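Local structure of envelope glycoprotein (Bourbon virus, 5ZKX) at residues K31-T36 against T199-K204; N241-P246 against A256-E261. The protein probably fuses the viral envelope with the host membrane as a gp64-family glycoprotein, and is seen here in its trimeric postfusion form. One frame throughout, in Å; residues are numbered along the deposited sequence.

Contact 1: residues K31-T36 against T199-K204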
# COMPACT_ATOMS: atom_id res chain seq x y z
N LYS A 31 27.44 -11.60 -8.70
CA LYS A 31 27.79 -10.89 -9.93
C LYS A 31 26.73 -11.16 -10.99
O LYS A 31 26.48 -12.32 -11.35
CB LYS A 31 29.17 -11.35 -10.41
CG LYS A 31 29.79 -10.48 -11.49
CD LYS A 31 31.09 -11.10 -11.97
CE LYS A 31 31.86 -10.17 -12.89
NZ LYS A 31 33.10 -10.81 -13.40
N VAL A 32 26.10 -10.09 -11.49
CA VAL A 32 24.97 -10.21 -12.40
C VAL A 32 25.16 -9.23 -13.55
O VAL A 32 25.85 -8.21 -13.44
CB VAL A 32 23.62 -9.95 -11.70
CG1 VAL A 32 23.38 -10.94 -10.58
CG2 VAL A 32 23.56 -8.52 -11.17
N THR A 33 24.51 -9.54 -14.67
CA THR A 33 24.28 -8.57 -15.73
C THR A 33 22.89 -7.98 -15.51
O THR A 33 21.90 -8.71 -15.40
CB THR A 33 24.38 -9.22 -17.11
OG1 THR A 33 25.77 -9.38 -17.45
CG2 THR A 33 23.71 -8.35 -18.16
N LYS A 34 22.82 -6.65 -15.41
CA LYS A 34 21.59 -5.95 -15.08
C LYS A 34 21.11 -5.19 -16.30
O LYS A 34 21.82 -4.32 -16.81
CB LYS A 34 21.81 -5.01 -13.89
CG LYS A 34 20.57 -4.26 -13.45
CD LYS A 34 20.94 -3.16 -12.48
CE LYS A 34 19.76 -2.24 -12.21
NZ LYS A 34 20.11 -1.19 -11.20
N THR A 35 19.91 -5.53 -16.77
CA THR A 35 19.33 -4.93 -17.97
C THR A 35 18.27 -3.91 -17.57
O THR A 35 17.35 -4.22 -16.80
CB THR A 35 18.71 -6.00 -18.86
OG1 THR A 35 19.63 -7.09 -19.00
CG2 THR A 35 18.38 -5.43 -20.23
N THR A 36 18.39 -2.69 -18.10
CA THR A 36 17.42 -1.63 -17.84
C THR A 36 16.99 -0.99 -19.16
O THR A 36 17.64 -1.14 -20.19
CB THR A 36 17.99 -0.55 -16.90
OG1 THR A 36 19.21 -0.03 -17.43
CG2 THR A 36 18.25 -1.13 -15.52
N THR A 199 17.98 -1.64 -25.11
CA THR A 199 18.17 -1.85 -23.69
C THR A 199 19.61 -1.57 -23.30
O THR A 199 20.52 -1.64 -24.13
CB THR A 199 17.80 -3.28 -23.28
OG1 THR A 199 18.76 -4.19 -23.83
CG2 THR A 199 16.42 -3.65 -23.80
N ARG A 200 19.81 -1.24 -22.03
CA ARG A 200 21.13 -1.02 -21.46
C ARG A 200 21.45 -2.15 -20.50
O ARG A 200 20.60 -2.57 -19.71
CB ARG A 200 21.22 0.33 -20.74
CG ARG A 200 22.40 0.44 -19.80
CD ARG A 200 22.61 1.86 -19.29
NE ARG A 200 24.02 2.14 -19.05
CZ ARG A 200 24.60 2.08 -17.85
NH1 ARG A 200 25.89 2.35 -17.73
NH2 ARG A 200 23.89 1.74 -16.78
N ALA A 201 22.69 -2.65 -20.56
CA ALA A 201 23.15 -3.73 -19.71
C ALA A 201 24.43 -3.31 -19.00
O ALA A 201 25.35 -2.80 -19.64
CB ALA A 201 23.38 -5.02 -20.51
N GLU A 202 24.47 -3.52 -17.69
CA GLU A 202 25.66 -3.25 -16.90
C GLU A 202 25.99 -4.47 -16.05
O GLU A 202 25.10 -5.22 -15.65
CB GLU A 202 25.48 -2.02 -16.00
CG GLU A 202 24.34 -2.14 -14.99
CD GLU A 202 24.33 -1.02 -13.97
OE1 GLU A 202 25.09 -0.04 -14.15
OE2 GLU A 202 23.57 -1.11 -12.99
N THR A 203 27.28 -4.67 -15.81
CA THR A 203 27.74 -5.71 -14.90
C THR A 203 27.93 -5.10 -13.52
O THR A 203 28.59 -4.07 -13.37
CB THR A 203 29.04 -6.33 -15.39
OG1 THR A 203 28.90 -6.70 -16.77
CG2 THR A 203 29.39 -7.57 -14.57
N LYS A 204 27.35 -5.74 -12.50
CA LYS A 204 27.48 -5.23 -11.15
C LYS A 204 27.29 -6.39 -10.17
O LYS A 204 26.83 -7.47 -10.54
CB LYS A 204 26.48 -4.10 -10.87
CG LYS A 204 25.03 -4.55 -10.82
CD LYS A 204 24.11 -3.38 -10.56
CE LYS A 204 24.42 -2.72 -9.22
NZ LYS A 204 23.47 -1.62 -8.91
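Thr199 opens the pairing by setting its CB 3.8 Å from CG2 of Thr35, just before the antiparallel ladder begins. From Arg200 onward the two strands run in regular alternation. Backbone N and O of Arg200 both bond to Thr36, and alongside them Thr36 OG1 rests against Arg200 CB. The arginine chain then leads away from the partner strand, and its NH2 makes a weak hydrogen bond, 3.4 Å long and part of a salt bridge, to OE1 of Glu202. Ala201 faces Thr35 in a non-hydrogen-bonded pair. Its CA approaches Lys34 O to 3.2 Å in a CA-H...O contact, while its CB reaches CG2 of Thr33. Glu202 restores the two-bond pattern with Lys34, the bond from Lys34 N to Glu202 O being 2.7 Å long. Its CG sits between the backbone N and the carbonyl carbon (chi1 61°), and its side chain lies beside that of Lys34, pointing the same way. OE2 comes 3.4 Å from Lys34 CD, whereas the ion pair with Lys34 NZ is long, at 3.9 Å. Thr203 turns to the other face, with CG2 4.0 Å from CE of Lys31. Lys204 closes the ladder with a pair of backbone hydrogen bonds to Val32. Its CD packs on CD of Lys34, and the chain bends there (chi3 -61°), turning CE aside from the extended course. The two ammonium groups, NZ of Lys34 and NZ of Lys204, are only 4.1 Å apart, a proximity probably eased by Asp238, whose carboxylate forms a salt bridge to each. Within the mixed sheet, strand 26-36 lies between strand 200-210 and strand 256-260; Thr33 and Thr35 turn their remaining backbone bonds to Lys259 and Cys257 of the latter, and Lys34 also touches Ala256 and Tyr258.

Contact 2: residues N241-P246 against A256-E261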
# COMPACT_ATOMS: atom_id res chain seq x y z
N ASN A 241 15.54 -1.60 -4.90
CA ASN A 241 14.87 -2.81 -5.36
C ASN A 241 15.20 -3.97 -4.43
O ASN A 241 16.37 -4.18 -4.09
CB ASN A 241 15.29 -3.18 -6.78
CG ASN A 241 14.68 -2.27 -7.83
OD1 ASN A 241 13.76 -1.50 -7.54
ND2 ASN A 241 15.17 -2.36 -9.06
N PHE A 242 14.18 -4.72 -4.03
CA PHE A 242 14.35 -5.87 -3.15
C PHE A 242 13.56 -7.04 -3.72
O PHE A 242 12.38 -6.89 -4.02
CB PHE A 242 13.90 -5.55 -1.73
CG PHE A 242 14.60 -4.38 -1.12
CD1 PHE A 242 14.19 -3.09 -1.40
CD2 PHE A 242 15.68 -4.57 -0.28
CE1 PHE A 242 14.84 -2.01 -0.86
CE2 PHE A 242 16.32 -3.49 0.28
CZ PHE A 242 15.91 -2.21 -0.02
N PHE A 243 14.21 -8.19 -3.85
CA PHE A 243 13.63 -9.28 -4.60
C PHE A 243 14.29 -10.59 -4.21
O PHE A 243 15.45 -10.62 -3.80
CB PHE A 243 13.77 -9.06 -6.11
CG PHE A 243 15.18 -8.78 -6.56
CD1 PHE A 243 15.71 -7.50 -6.48
CD2 PHE A 243 15.97 -9.80 -7.06
CE1 PHE A 243 17.01 -7.25 -6.88
CE2 PHE A 243 17.27 -9.55 -7.46
CZ PHE A 243 17.78 -8.27 -7.37
N GLU A 244 13.53 -11.67 -4.37
CA GLU A 244 14.03 -13.03 -4.17
C GLU A 244 14.69 -13.51 -5.45
O GLU A 244 14.03 -13.63 -6.49
CB GLU A 244 12.88 -13.95 -3.77
CG GLU A 244 13.27 -15.20 -3.02
CD GLU A 244 12.06 -15.96 -2.54
OE1 GLU A 244 11.24 -15.37 -1.80
OE2 GLU A 244 11.91 -17.14 -2.91
N PHE A 245 15.99 -13.76 -5.40
CA PHE A 245 16.71 -14.21 -6.59
C PHE A 245 16.42 -15.69 -6.85
O PHE A 245 16.60 -16.51 -5.95
CB PHE A 245 18.21 -13.98 -6.44
CG PHE A 245 18.93 -13.85 -7.75
CD1 PHE A 245 18.49 -12.96 -8.71
CD2 PHE A 245 20.04 -14.63 -8.02
CE1 PHE A 245 19.15 -12.84 -9.92
CE2 PHE A 245 20.71 -14.51 -9.23
CZ PHE A 245 20.26 -13.62 -10.17
N PRO A 246 15.99 -16.06 -8.06
CA PRO A 246 15.42 -17.39 -8.27
C PRO A 246 16.45 -18.50 -8.39
O PRO A 246 17.65 -18.29 -8.18
CB PRO A 246 14.65 -17.22 -9.58
CG PRO A 246 15.47 -16.23 -10.33
CD PRO A 246 16.01 -15.26 -9.30
N ALA A 256 13.88 -3.62 -14.33
CA ALA A 256 15.20 -4.18 -14.57
C ALA A 256 15.14 -5.70 -14.52
O ALA A 256 14.28 -6.29 -13.87
CB ALA A 256 16.21 -3.67 -13.54
N CYS A 257 16.08 -6.33 -15.24
CA CYS A 257 16.28 -7.77 -15.22
C CYS A 257 17.68 -8.07 -14.68
O CYS A 257 18.63 -7.34 -14.98
CB CYS A 257 16.11 -8.37 -16.61
SG CYS A 257 14.46 -8.18 -17.29
N TYR A 258 17.78 -9.14 -13.89
CA TYR A 258 19.03 -9.54 -13.27
C TYR A 258 19.36 -10.96 -13.71
O TYR A 258 18.64 -11.90 -13.38
CB TYR A 258 18.94 -9.47 -11.75
CG TYR A 258 18.63 -8.10 -11.21
CD1 TYR A 258 17.32 -7.73 -10.93
CD2 TYR A 258 19.63 -7.17 -10.99
CE1 TYR A 258 17.02 -6.47 -10.44
CE2 TYR A 258 19.35 -5.92 -10.50
CZ TYR A 258 18.04 -5.57 -10.23
OH TYR A 258 17.76 -4.32 -9.74
N LYS A 259 20.45 -11.11 -14.46
CA LYS A 259 20.90 -12.42 -14.92
C LYS A 259 22.25 -12.73 -14.30
O LYS A 259 23.19 -11.94 -14.41
CB LYS A 259 20.99 -12.49 -16.44
CG LYS A 259 21.09 -13.92 -16.96
CD LYS A 259 21.18 -13.96 -18.46
CE LYS A 259 20.73 -15.31 -18.99
NZ LYS A 259 21.24 -15.56 -20.37
N ASN A 260 22.33 -13.88 -13.65
CA ASN A 260 23.58 -14.34 -13.08
C ASN A 260 24.50 -14.82 -14.20
O ASN A 260 24.15 -15.76 -14.93
CB ASN A 260 23.31 -15.47 -12.09
CG ASN A 260 24.52 -15.80 -11.24
OD1 ASN A 260 25.44 -15.00 -11.10
ND2 ASN A 260 24.53 -17.00 -10.68
N GLU A 261 25.65 -14.17 -14.36
CA GLU A 261 26.72 -14.81 -15.10
C GLU A 261 27.02 -16.15 -14.45
O GLU A 261 26.69 -16.36 -13.27
CB GLU A 261 27.95 -13.91 -15.14
CG GLU A 261 27.84 -12.79 -16.17
CD GLU A 261 28.27 -11.44 -15.62
OE1 GLU A 261 27.73 -10.41 -16.08
OE2 GLU A 261 29.15 -11.42 -14.74
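Phe243 and Tyr258 form an offset stack that bridges a curled mixed beta sheet. Three strands separate 241-245 from 256-260 in the order of that sheet, yet its curl brings their axes to 10.2 Å, and side chains meet across the interval. Tyr258 can be followed outward. Its CB meets CE1 of Phe245 at 3.8 Å, and its backbone O lies at the edge of the same phenylalanine ring. Next, Phe243 CZ lies over one face of the tyrosine ring, near CG and CD1, the closer of them, CD1, at 3.6 Å. CE1 of the tyrosine lies near both CE1 and CZ of Phe243, as does Tyr258 CZ, and the overlap is displaced toward the rim. The centroids of the Phe243 and Tyr258 rings are 4.5 Å apart and the planes differ by 15°. Phe243 reaches this place with CG between its backbone N and carbonyl carbon (chi1 53°). At the tip, Tyr258 OH accepts a weak but nearly straight bond from Asn241 ND2, which approaches at the ring's edge with the amide plane almost perpendicular to the ring. The hydroxyl's stronger partner is Asp238, and Asn241 OD1 is held by Lys413. Beyond the sheet, OD1 of Asn289 of a second subunit is hydrogen-bonded to the backbone N of Phe242. At the far end of the contact, the Phe245 ring points its edge at Asn260, with CE2 4.0 Å from Asn260 CB.

How the contacts relate
Both contacts belong to one mixed sheet, but they illustrate two ways of joining strands. Contact 1 is a surface contact between adjacent strands, held by backbone bonds and fringed by threonines and charged chains. Contact 2 is buried and joins non-adjacent strands through aromatic rings, with one weak polar link between its segments. Their centres lie 10 Å apart, and they meet because strand 26-36 of contact 1 neighbours strand 256-260 of contact 2. Just past that pairing, Thr33 OG1 lies 2.6 Å from Glu261 OE1, a probable hydrogen bond. Asp238 also serves both, in salt bridges with the lysines of contact 1 and a hydrogen bond with the tyrosine hydroxyl of contact 2.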